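SusD superfamily protein (Bacteroides fragilis NCTC 9343, PDB 3NQP) probably binds sugars at the bacterial outer membrane and may serve in glycan capture and uptake. Local coordinates at residues A[162-167]-A[219-223]; A[466-470]-A[481-485]; A[490-496]-A[508-513]. The contacts are given in a common frame with arbitrary orientation. Residue numbers count along the deposited sequence, not the author numbering.

How the contacts relate
The three contacts follow one another along the chain, each closing before the next opens. Contact 1 joins the start of helix 163-181 to the loop after helix 200-216. Contacts 2 and 3 belong to the C-terminal part, in the long loops between helix 452-458 and the chain end. Contact 3 sits between the others, with its centre about 14 Å from that of contact 1 and about 16 Å from that of contact 2. L493 CD1 packs on T219 CG2 of contact 1, and L492 CD2 lies against F470 CZ of contact 2. The C-terminal loops thus pack against one another and against the loop after helix 200-216.

Contact 1: A[162-167]-A[219-223]; sequences TPKEVM and TGDDV
A capping box opens helix 163-181, and a type II' beta turn, T219 to D222, docks on it. T162 is the N-cap (chi1 p). E165 N donates to T162 OG1 (3.2 Å), and T162 N donates back to E165 OE1 (2.8 Å). Residues 163-167 are helical. In the turn, D222 N bonds T219 O (2.8 Å) and T219 N bonds D222 O (3.0 Å). G220 has phi/psi 46/-120, and a CB there would come tight against P163 CG. The closest CA atoms are those of K164 and D222, 4.4 Å apart. D221 (chi1 p) brings its carboxylate to the helix start. D221 OD1 accepts from K164 N at 2.9 Å, and D221 OD2 accepts from T162 OG1 at 3.0 Å. The acidic side chain thus serves an amide of the first helical turn. D222 (chi1 t) points toward the helix. D222 OD1 lies 3.4 Å from K164 CD, and D222 OD2 lies 3.4 Å from M167 CB. Water 1 joins K164 NZ (2.6 Å) to D222 OD1 (2.8 Å). P163 CB meets T219 O at 3.4 Å. Selenomethionine M167 also packs on F129 and Y132 of helix 110-135 and on V210 and T214 of helix 200-216.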
ATOM      1  N   THR A 162      18.681  -5.342  15.725  1.00 16.32           N
ATOM      2  CA  THR A 162      19.195  -4.701  14.505  1.00 17.68           C
ATOM      3  C   THR A 162      18.307  -5.016  13.270  1.00 15.97           C
ATOM      4  O   THR A 162      17.536  -6.003  13.276  1.00 10.96           O
ATOM      5  CB  THR A 162      20.601  -5.161  14.180  1.00 15.31           C
ATOM      6  OG1 THR A 162      20.545  -6.515  13.748  1.00 19.06           O
ATOM      7  CG2 THR A 162      21.615  -5.002  15.441  1.00 18.06           C
ATOM      8  N   PRO A 163      18.405  -4.196  12.203  1.00 15.73           N
ATOM      9  CA  PRO A 163      17.640  -4.548  10.994  1.00 15.33           C
ATOM     10  C   PRO A 163      17.873  -5.994  10.508  1.00 15.33           C
ATOM     11  O   PRO A 163      16.912  -6.720  10.187  1.00 15.94           O
ATOM     12  CB  PRO A 163      18.151  -3.568   9.947  1.00 15.89           C
ATOM     13  CG  PRO A 163      18.471  -2.358  10.749  1.00 15.94           C
ATOM     14  CD  PRO A 163      19.088  -2.910  12.052  1.00 16.77           C
ATOM     15  N   LYS A 164      19.129  -6.419  10.440  0.50 15.76           N
ATOM     16  CA  LYS A 164      19.411  -7.805  10.051  0.50 15.69           C
ATOM     17  C   LYS A 164      18.694  -8.824  10.929  0.50 15.31           C
ATOM     18  O   LYS A 164      18.142  -9.803  10.408  0.50 16.63           O
ATOM     19  CB  LYS A 164      20.913  -8.111  10.039  0.50 15.55           C
ATOM     20  CG  LYS A 164      21.219  -9.601   9.847  0.50 17.98           C
ATOM     21  CD  LYS A 164      20.887 -10.102   8.445  0.50 21.28           C
ATOM     22  CE  LYS A 164      21.636 -11.425   8.159  0.50 25.80           C
ATOM     23  NZ  LYS A 164      21.297 -12.070   6.866  0.50 14.77           N
ATOM     24  N   GLU A 165      18.713  -8.621  12.252  1.00 15.91           N
ATOM     25  CA  GLU A 165      18.032  -9.552  13.161  1.00 13.44           C
ATOM     26  C   GLU A 165      16.523  -9.576  12.879  1.00 12.55           C
ATOM     27  O   GLU A 165      15.925 -10.651  12.888  1.00 13.78           O
ATOM     28  CB  GLU A 165      18.265  -9.196  14.618  1.00 16.79           C
ATOM     29  CG  GLU A 165      19.717  -9.439  15.069  1.00 14.74           C
ATOM     30  CD  GLU A 165      20.005  -8.888  16.451  1.00 25.11           C
ATOM     31  OE1 GLU A 165      19.599  -7.787  16.794  1.00 16.34           O
ATOM     32  OE2 GLU A 165      20.686  -9.573  17.201  1.00 25.16           O
ATOM     33  N   VAL A 166      15.926  -8.392  12.655  1.00 13.57           N
ATOM     34  CA  VAL A 166      14.469  -8.281  12.348  1.00 15.55           C
ATOM     35  C   VAL A 166      14.149  -9.017  11.033  1.00 13.81           C
ATOM     36  O   VAL A 166      13.154  -9.771  10.940  1.00 13.74           O
ATOM     37  CB  VAL A 166      14.006  -6.818  12.296  1.00 12.80           C
ATOM     38  CG1 VAL A 166      12.573  -6.691  11.825  1.00 10.28           C
ATOM     39  CG2 VAL A 166      14.184  -6.151  13.704  1.00  9.75           C
HETATM   40  N   MSE A 167      14.991  -8.810  10.016  1.00 14.58           N
HETATM   41  CA  MSE A 167      14.758  -9.443   8.703  1.00 14.27           C
HETATM   42  C   MSE A 167      14.988 -10.951   8.767  1.00 15.07           C
HETATM   43  O   MSE A 167      14.329 -11.722   8.079  1.00 13.73           O
HETATM   44  CB  MSE A 167      15.686  -8.867   7.637  1.00 11.90           C
HETATM   45  CG  MSE A 167      15.359  -9.354   6.218  1.00 14.21           C
HETATM   46 SE   MSE A 167      13.510  -9.223   5.639  0.75  6.54          SE
HETATM   47  CE  MSE A 167      13.339  -7.328   5.397  1.00  9.13           C
ATOM     48  N   THR A 219      19.601  -1.637   4.771  1.00 11.54           N
ATOM     49  CA  THR A 219      19.190  -0.925   5.993  1.00 13.97           C
ATOM     50  C   THR A 219      20.098  -1.366   7.121  1.00 16.04           C
ATOM     51  O   THR A 219      20.147  -2.546   7.442  1.00 13.55           O
ATOM     52  CB  THR A 219      17.713  -1.208   6.349  1.00 13.83           C
ATOM     53  OG1 THR A 219      16.915  -0.920   5.203  1.00 14.95           O
ATOM     54  CG2 THR A 219      17.201  -0.309   7.537  1.00 13.69           C
ATOM     55  N   GLY A 220      20.816  -0.420   7.711  1.00 18.31           N
ATOM     56  CA  GLY A 220      21.820  -0.727   8.740  1.00 17.79           C
ATOM     57  C   GLY A 220      22.722  -1.877   8.357  1.00 15.51           C
ATOM     58  O   GLY A 220      23.403  -1.801   7.345  1.00 15.98           O
ATOM     59  N   ASP A 221      22.711  -2.930   9.175  1.00 16.03           N
ATOM     60  CA  ASP A 221      23.520  -4.141   8.975  1.00 18.29           C
ATOM     61  C   ASP A 221      22.860  -5.181   8.045  1.00 19.30           C
ATOM     62  O   ASP A 221      23.394  -6.271   7.833  1.00 20.57           O
ATOM     63  CB  ASP A 221      23.920  -4.784  10.334  1.00 18.72           C
ATOM     64  CG  ASP A 221      22.738  -5.314  11.113  1.00 24.45           C
ATOM     65  OD1 ASP A 221      21.575  -4.985  10.748  1.00 16.81           O
ATOM     66  OD2 ASP A 221      22.960  -6.075  12.085  1.00 14.22           O
ATOM     67  N   ASP A 222      21.695  -4.853   7.485  1.00 18.50           N
ATOM     68  CA  ASP A 222      21.068  -5.761   6.521  1.00 17.47           C
ATOM     69  C   ASP A 222      21.397  -5.286   5.103  1.00 15.76           C
ATOM     70  O   ASP A 222      20.740  -4.413   4.593  1.00 19.54           O
ATOM     71  CB  ASP A 222      19.575  -5.825   6.803  1.00 16.73           C
ATOM     72  CG  ASP A 222      18.912  -7.028   6.169  1.00 25.02           C
ATOM     73  OD1 ASP A 222      19.557  -8.091   6.078  1.00 20.99           O
ATOM     74  OD2 ASP A 222      17.734  -6.899   5.781  1.00 17.45           O
ATOM     75  N   VAL A 223      22.446  -5.854   4.499  1.00 19.35           N
ATOM     76  CA  VAL A 223      23.061  -5.369   3.258  1.00 15.53           C
ATOM     77  C   VAL A 223      22.363  -5.934   2.004  1.00 14.90           C
ATOM     78  O   VAL A 223      22.120  -7.118   1.935  1.00 15.73           O
ATOM     79  CB  VAL A 223      24.616  -5.699   3.206  1.00 18.69           C
ATOM     80  CG1 VAL A 223      25.290  -5.148   1.894  1.00 17.05           C
ATOM     81  CG2 VAL A 223      25.353  -5.088   4.424  1.00 18.63           C
TER
HETATM   82  O   HOH W   1      21.710  -9.822   5.561  1.00 37.46           O

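Contact 2: A[466-470]-A[481-485]; sequences TPLVF and PILNK
Segment 466-470, which ends in a short 3-10 turn (468-470), meets loop 481-485; F470 N bonds P467 O (3.0 Å). This is loop-to-loop packing between helices 452-458 and 498-503. V469 also packs on W453 and L456 of helix 452-458, and I482 on R452 and L456. V469 CA faces I482 CA at 5.6 Å, and F470 CA faces P481 CA at 5.1 Å. L483 N donates to V469 O (3.1 Å), nearly linear. F470 CA makes a CA-H...O contact with L483 O (3.5 Å). Two waters add further links. Water 2 lies between L468 O (3.1 Å) and I482 N (3.0 Å). Water 3 gathers F470 O (2.7 Å), L483 O (3.3 Å) and K485 N (2.9 Å). Among apolar contacts, V469 (chi1 p) sets CG2 3.8 Å from L483 CD1, and F470 CD1 is 3.9 Å from L483 CB. K485, extended through chi3, lies over one face of the F470 ring (chi1 m), with K485 CG 3.8 Å from the ring centroid, a CH-pi contact. Backbone polar groups, partly through water, therefore tie the loops together, while K485 contributes aliphatic carbons.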
ATOM      1  N   THR A 466      21.581   5.128  -6.890  1.00 15.71           N
ATOM      2  CA  THR A 466      20.937   5.921  -5.825  1.00 12.96           C
ATOM      3  C   THR A 466      19.427   5.666  -5.699  1.00 13.30           C
ATOM      4  O   THR A 466      18.726   5.671  -6.710  1.00 10.91           O
ATOM      5  CB  THR A 466      21.137   7.402  -6.125  1.00 15.89           C
ATOM      6  OG1 THR A 466      22.509   7.602  -6.441  1.00 13.88           O
ATOM      7  CG2 THR A 466      20.751   8.286  -4.930  1.00 13.94           C
ATOM      8  N   PRO A 467      18.923   5.473  -4.467  1.00 12.10           N
ATOM      9  CA  PRO A 467      17.470   5.393  -4.299  1.00  9.42           C
ATOM     10  C   PRO A 467      16.745   6.579  -4.921  1.00 11.03           C
ATOM     11  O   PRO A 467      17.219   7.761  -4.843  1.00  8.67           O
ATOM     12  CB  PRO A 467      17.289   5.392  -2.791  1.00 14.40           C
ATOM     13  CG  PRO A 467      18.522   4.709  -2.281  1.00 12.32           C
ATOM     14  CD  PRO A 467      19.650   5.120  -3.222  1.00 15.26           C
ATOM     15  N   LEU A 468      15.608   6.299  -5.537  1.00  9.57           N
ATOM     16  CA  LEU A 468      14.903   7.372  -6.246  1.00 10.51           C
ATOM     17  C   LEU A 468      14.365   8.479  -5.314  1.00 13.62           C
ATOM     18  O   LEU A 468      14.119   9.566  -5.785  1.00 11.18           O
ATOM     19  CB  LEU A 468      13.780   6.826  -7.116  1.00  9.38           C
ATOM     20  CG  LEU A 468      14.179   6.126  -8.409  1.00 13.67           C
ATOM     21  CD1 LEU A 468      12.895   5.746  -9.194  1.00  8.27           C
ATOM     22  CD2 LEU A 468      15.224   6.925  -9.280  1.00  7.62           C
ATOM     23  N   VAL A 469      14.182   8.193  -4.018  1.00 11.15           N
ATOM     24  CA  VAL A 469      13.770   9.213  -3.046  1.00 10.56           C
ATOM     25  C   VAL A 469      14.804  10.377  -3.015  1.00 11.81           C
ATOM     26  O   VAL A 469      14.441  11.533  -2.747  1.00 15.54           O
ATOM     27  CB  VAL A 469      13.599   8.618  -1.634  1.00 11.92           C
ATOM     28  CG1 VAL A 469      14.961   8.116  -1.124  1.00  8.73           C
ATOM     29  CG2 VAL A 469      12.995   9.627  -0.667  1.00 12.07           C
ATOM     30  N   PHE A 470      16.068  10.090  -3.336  1.00 13.57           N
ATOM     31  CA  PHE A 470      17.128  11.122  -3.396  1.00 11.25           C
ATOM     32  C   PHE A 470      17.382  11.789  -4.759  1.00 14.35           C
ATOM     33  O   PHE A 470      18.270  12.670  -4.877  1.00 10.79           O
ATOM     34  CB  PHE A 470      18.468  10.518  -2.939  1.00 13.55           C
ATOM     35  CG  PHE A 470      18.489  10.003  -1.506  1.00 15.51           C
ATOM     36  CD1 PHE A 470      18.105  10.811  -0.437  1.00 15.49           C
ATOM     37  CD2 PHE A 470      18.991   8.731  -1.223  1.00 14.81           C
ATOM     38  CE1 PHE A 470      18.187  10.339   0.894  1.00 11.75           C
ATOM     39  CE2 PHE A 470      19.088   8.260   0.105  1.00 17.59           C
ATOM     40  CZ  PHE A 470      18.643   9.071   1.167  1.00 15.54           C
ATOM     41  N   PRO A 481      14.740  16.605  -5.537  1.00 16.63           N
ATOM     42  CA  PRO A 481      14.556  15.335  -4.853  1.00 15.30           C
ATOM     43  C   PRO A 481      13.642  15.491  -3.657  1.00 18.04           C
ATOM     44  O   PRO A 481      13.628  16.559  -3.043  1.00 12.31           O
ATOM     45  CB  PRO A 481      15.958  14.971  -4.376  1.00 16.63           C
ATOM     46  CG  PRO A 481      16.777  16.195  -4.480  1.00 22.53           C
ATOM     47  CD  PRO A 481      16.129  17.102  -5.468  1.00 17.18           C
ATOM     48  N   ILE A 482      12.897  14.442  -3.340  1.00 15.01           N
ATOM     49  CA  ILE A 482      12.018  14.460  -2.165  1.00 15.63           C
ATOM     50  C   ILE A 482      12.840  14.573  -0.877  1.00 12.87           C
ATOM     51  O   ILE A 482      12.471  15.338  -0.004  1.00 13.26           O
ATOM     52  CB  ILE A 482      11.093  13.233  -2.192  1.00 12.16           C
ATOM     53  CG1 ILE A 482      10.120  13.414  -3.362  1.00 11.55           C
ATOM     54  CG2 ILE A 482      10.311  13.063  -0.905  1.00 10.72           C
ATOM     55  CD1 ILE A 482       9.315  12.136  -3.702  1.00 13.38           C
ATOM     56  N   LEU A 483      13.927  13.801  -0.746  1.00 14.42           N
ATOM     57  CA  LEU A 483      14.955  13.998   0.289  1.00 14.81           C
ATOM     58  C   LEU A 483      16.318  14.388  -0.297  1.00 17.49           C
ATOM     59  O   LEU A 483      16.736  13.903  -1.326  1.00 16.43           O
ATOM     60  CB  LEU A 483      15.166  12.733   1.154  1.00 13.88           C
ATOM     61  CG  LEU A 483      13.937  12.205   1.923  1.00 12.35           C
ATOM     62  CD1 LEU A 483      14.246  10.889   2.656  1.00  7.23           C
ATOM     63  CD2 LEU A 483      13.388  13.301   2.868  1.00 13.65           C
ATOM     64  N   ASN A 484      17.022  15.226   0.439  1.00 17.06           N
ATOM     65  CA  ASN A 484      18.363  15.655   0.126  1.00 19.65           C
ATOM     66  C   ASN A 484      19.275  14.634   0.754  1.00 18.00           C
ATOM     67  O   ASN A 484      19.346  14.524   1.974  1.00 16.96           O
ATOM     68  CB  ASN A 484      18.583  17.049   0.735  1.00 18.82           C
ATOM     69  CG  ASN A 484      19.981  17.602   0.492  1.00 27.21           C
ATOM     70  OD1 ASN A 484      20.969  16.890   0.525  1.00 22.70           O
ATOM     71  ND2 ASN A 484      20.052  18.900   0.270  1.00 31.59           N
ATOM     72  N   LYS A 485      19.989  13.882  -0.075  1.00 18.19           N
ATOM     73  CA  LYS A 485      20.831  12.819   0.417  1.00 20.58           C
ATOM     74  C   LYS A 485      21.967  13.290   1.348  1.00 21.00           C
ATOM     75  O   LYS A 485      22.430  12.524   2.165  1.00 20.85           O
ATOM     76  CB  LYS A 485      21.423  12.050  -0.754  1.00 23.25           C
ATOM     77  CG  LYS A 485      22.127  10.746  -0.339  1.00 28.39           C
ATOM     78  CD  LYS A 485      22.452   9.896  -1.562  1.00 39.61           C
ATOM     79  CE  LYS A 485      22.894   8.490  -1.148  1.00 41.68           C
ATOM     80  NZ  LYS A 485      24.080   8.582  -0.259  1.00 33.65           N
TER
HETATM   81  O   HOH W   2      12.666  12.199  -5.262  1.00 12.49           O
HETATM   82  O   HOH W   3      19.601  13.915  -2.913  1.00 19.43           O

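Contact 3: A[490-496]-A[508-513]; sequences HKLLWPI and EQTPGY
Q509 makes a paired bond with the backbone of I496: I496 N donates to Q509 OE1 (2.8 Å), and Q509 NE2 donates to I496 O (2.9 Å). Q509 OE1 also accepts from T510 N at 2.9 Å. Two hydroxyls hold the adjoining carbonyls. T510 OG1 donates to W494 O (2.7 Å), and Y513 OH donates to L493 O (2.5 Å). Water 4 bridges H490 O (2.6 Å) and P511 O (2.7 Å). CA neighbours are H490 and G512 (5.1 Å), P495 and T510 (5.2 Å), and I496 and Q509 (6.2 Å). The Y513 ring (chi1 m) lies between two groups. H490 (chi1 p) turns its edge to one face, T-shaped, with centroids 4.6 Å apart and planes at 84°. P495 CB makes a CH-pi contact over the opposite face, 3.7 Å from the Y513 ring centroid. L493 CB touches T510 CG2 at 3.5 Å. G512, at phi 86°, leaves room where a CB would clash with H490 CB. The 508-513 segment ends in a type II beta turn, T510 to Y513, which folds the C-terminal tail of this SusD-family chain onto the loop before helix 498-503.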
ATOM      1  N   HIS A 490      19.159  10.233   7.017  1.00 15.74           N
ATOM      2  CA  HIS A 490      18.571   9.623   8.228  1.00 16.22           C
ATOM      3  C   HIS A 490      17.042   9.569   8.149  1.00 14.11           C
ATOM      4  O   HIS A 490      16.426   8.736   8.796  1.00 11.35           O
ATOM      5  CB  HIS A 490      19.025  10.361   9.489  1.00 18.16           C
ATOM      6  CG  HIS A 490      18.473  11.750   9.615  1.00 17.24           C
ATOM      7  ND1 HIS A 490      18.955  12.808   8.888  1.00 14.69           N
ATOM      8  CD2 HIS A 490      17.463  12.250  10.377  1.00 15.16           C
ATOM      9  CE1 HIS A 490      18.288  13.909   9.208  1.00 17.45           C
ATOM     10  NE2 HIS A 490      17.371  13.598  10.109  1.00 17.15           N
ATOM     11  N   LYS A 491      16.429  10.411   7.309  1.00 14.52           N
ATOM     12  CA  LYS A 491      14.968  10.440   7.198  1.00 13.44           C
ATOM     13  C   LYS A 491      14.387   9.323   6.311  1.00 15.53           C
ATOM     14  O   LYS A 491      13.155   9.284   6.113  1.00 12.47           O
ATOM     15  CB  LYS A 491      14.471  11.784   6.658  1.00 14.03           C
ATOM     16  CG  LYS A 491      14.696  13.013   7.585  1.00 12.36           C
ATOM     17  CD  LYS A 491      14.030  14.246   7.000  1.00 15.54           C
ATOM     18  CE  LYS A 491      14.241  15.513   7.834  1.00 18.84           C
ATOM     19  NZ  LYS A 491      13.548  16.676   7.120  1.00 14.23           N
ATOM     20  N   LEU A 492      15.231   8.426   5.784  1.00 13.17           N
ATOM     21  CA  LEU A 492      14.719   7.210   5.157  1.00 13.57           C
ATOM     22  C   LEU A 492      13.909   6.388   6.177  1.00 14.17           C
ATOM     23  O   LEU A 492      12.925   5.733   5.797  1.00 14.66           O
ATOM     24  CB  LEU A 492      15.852   6.356   4.576  1.00 12.63           C
ATOM     25  CG  LEU A 492      16.721   6.901   3.432  1.00 13.61           C
ATOM     26  CD1 LEU A 492      17.878   5.913   3.153  1.00 12.53           C
ATOM     27  CD2 LEU A 492      15.870   7.178   2.177  1.00 12.07           C
ATOM     28  N   LEU A 493      14.362   6.411   7.453  1.00 11.92           N
ATOM     29  CA  LEU A 493      13.709   5.770   8.577  1.00 13.84           C
ATOM     30  C   LEU A 493      13.006   6.805   9.442  1.00 13.22           C
ATOM     31  O   LEU A 493      13.283   7.985   9.355  1.00 14.46           O
ATOM     32  CB  LEU A 493      14.678   4.907   9.406  1.00 13.29           C
ATOM     33  CG  LEU A 493      15.487   3.875   8.602  1.00 13.61           C
ATOM     34  CD1 LEU A 493      16.503   3.129   9.497  1.00 10.38           C
ATOM     35  CD2 LEU A 493      14.591   2.897   7.838  1.00 11.49           C
ATOM     36  N   TRP A 494      12.027   6.348  10.208  1.00 10.87           N
ATOM     37  CA  TRP A 494      11.224   7.208  11.048  1.00  9.72           C
ATOM     38  C   TRP A 494      11.728   7.247  12.501  1.00 10.13           C
ATOM     39  O   TRP A 494      12.271   6.243  13.032  1.00 10.58           O
ATOM     40  CB  TRP A 494       9.771   6.745  11.011  1.00 12.26           C
ATOM     41  CG  TRP A 494       9.076   6.771   9.675  1.00 12.79           C
ATOM     42  CD1 TRP A 494       9.584   6.393   8.473  1.00 12.03           C
ATOM     43  CD2 TRP A 494       7.709   7.125   9.450  1.00  9.91           C
ATOM     44  NE1 TRP A 494       8.604   6.509   7.488  1.00 10.99           N
ATOM     45  CE2 TRP A 494       7.447   6.946   8.079  1.00 10.87           C
ATOM     46  CE3 TRP A 494       6.663   7.564  10.289  1.00 13.19           C
ATOM     47  CZ2 TRP A 494       6.184   7.194   7.518  1.00 10.06           C
ATOM     48  CZ3 TRP A 494       5.423   7.834   9.728  1.00 17.27           C
ATOM     49  CH2 TRP A 494       5.186   7.639   8.364  1.00 12.31           C
ATOM     50  N   PRO A 495      11.637   8.422  13.133  1.00 12.19           N
ATOM     51  CA  PRO A 495      12.111   8.486  14.513  1.00 13.03           C
ATOM     52  C   PRO A 495      11.048   8.013  15.495  1.00 15.44           C
ATOM     53  O   PRO A 495       9.896   7.823  15.123  1.00 16.61           O
ATOM     54  CB  PRO A 495      12.353   9.970  14.705  1.00 17.33           C
ATOM     55  CG  PRO A 495      11.245  10.628  13.862  1.00 10.46           C
ATOM     56  CD  PRO A 495      10.981   9.682  12.726  1.00 12.33           C
ATOM     57  N   ILE A 496      11.450   7.771  16.735  1.00 16.83           N
ATOM     58  CA  ILE A 496      10.491   7.529  17.796  1.00 15.75           C
ATOM     59  C   ILE A 496      10.442   8.739  18.763  1.00 14.38           C
ATOM     60  O   ILE A 496      11.400   9.540  18.843  1.00 16.48           O
ATOM     61  CB  ILE A 496      10.758   6.189  18.467  1.00 18.60           C
ATOM     62  CG1 ILE A 496      12.111   6.177  19.142  1.00 18.66           C
ATOM     63  CG2 ILE A 496      10.677   5.001  17.416  1.00 13.29           C
ATOM     64  CD1 ILE A 496      12.284   4.948  20.030  1.00 18.44           C
ATOM     65  N   GLU A 508      16.643   3.140  22.001  1.00 20.17           N
ATOM     66  CA  GLU A 508      17.435   4.201  21.430  1.00 23.28           C
ATOM     67  C   GLU A 508      16.700   4.817  20.239  1.00 18.77           C
ATOM     68  O   GLU A 508      15.920   4.158  19.575  1.00 16.90           O
ATOM     69  CB  GLU A 508      18.830   3.671  21.032  1.00 27.03           C
ATOM     70  CG  GLU A 508      19.721   3.476  22.265  1.00 37.58           C
ATOM     71  CD  GLU A 508      21.059   2.824  21.975  1.00 53.55           C
ATOM     72  OE1 GLU A 508      21.327   2.457  20.809  1.00 55.74           O
ATOM     73  OE2 GLU A 508      21.854   2.680  22.935  1.00 62.99           O
ATOM     74  N   GLN A 509      17.004   6.081  19.981  1.00 17.12           N
ATOM     75  CA  GLN A 509      16.525   6.774  18.824  1.00 16.68           C
ATOM     76  C   GLN A 509      16.931   6.053  17.534  1.00 17.58           C
ATOM     77  O   GLN A 509      17.924   5.334  17.478  1.00 12.28           O
ATOM     78  CB  GLN A 509      17.018   8.231  18.799  1.00 14.15           C
ATOM     79  CG  GLN A 509      16.375   9.087  17.671  1.00 19.79           C
ATOM     80  CD  GLN A 509      14.867   9.086  17.719  1.00 10.35           C
ATOM     81  OE1 GLN A 509      14.208   8.336  16.997  1.00 15.86           O
ATOM     82  NE2 GLN A 509      14.303   9.911  18.574  1.00 13.66           N
ATOM     83  N   THR A 510      16.092   6.199  16.501  1.00 13.88           N
ATOM     84  CA  THR A 510      16.450   5.703  15.180  1.00 14.10           C
ATOM     85  C   THR A 510      17.734   6.413  14.740  1.00 16.79           C
ATOM     86  O   THR A 510      17.884   7.627  14.998  1.00 16.43           O
ATOM     87  CB  THR A 510      15.266   5.962  14.200  1.00 11.56           C
ATOM     88  OG1 THR A 510      14.080   5.371  14.773  1.00 11.70           O
ATOM     89  CG2 THR A 510      15.564   5.397  12.800  1.00 11.75           C
ATOM     90  N   PRO A 511      18.653   5.694  14.058  1.00 14.86           N
ATOM     91  CA  PRO A 511      19.935   6.288  13.737  1.00 16.80           C
ATOM     92  C   PRO A 511      19.877   7.643  13.006  1.00 16.84           C
ATOM     93  O   PRO A 511      19.000   7.888  12.179  1.00 14.14           O
ATOM     94  CB  PRO A 511      20.588   5.224  12.831  1.00 20.15           C
ATOM     95  CG  PRO A 511      20.047   3.948  13.336  1.00 21.83           C
ATOM     96  CD  PRO A 511      18.594   4.292  13.625  1.00 17.42           C
ATOM     97  N   GLY A 512      20.791   8.537  13.379  1.00 15.98           N
ATOM     98  CA  GLY A 512      21.017   9.794  12.709  1.00 15.58           C
ATOM     99  C   GLY A 512      20.152  10.939  13.128  1.00 18.38           C
ATOM    100  O   GLY A 512      20.452  12.098  12.763  1.00 17.44           O
ATOM    101  N   TYR A 513      19.031  10.652  13.806  1.00 18.89           N
ATOM    102  CA  TYR A 513      18.196  11.738  14.365  1.00 18.22           C
ATOM    103  C   TYR A 513      18.883  12.257  15.628  1.00 20.79           C
ATOM    104  O   TYR A 513      19.551  11.491  16.282  1.00 21.99           O
ATOM    105  CB  TYR A 513      16.827  11.223  14.759  1.00 16.01           C
ATOM    106  CG  TYR A 513      15.944  10.970  13.569  1.00 14.85           C
ATOM    107  CD1 TYR A 513      15.177  11.987  13.040  1.00 16.32           C
ATOM    108  CD2 TYR A 513      15.910   9.724  12.934  1.00 12.84           C
ATOM    109  CE1 TYR A 513      14.372  11.782  11.931  1.00 12.63           C
ATOM    110  CE2 TYR A 513      15.060   9.520  11.822  1.00 12.30           C
ATOM    111  CZ  TYR A 513      14.345  10.551  11.325  1.00  7.96           C
ATOM    112  OH  TYR A 513      13.490  10.351  10.252  1.00  9.10           O
TER
HETATM  113  O   HOH W   4      17.456   6.831  10.258  1.00 13.10           O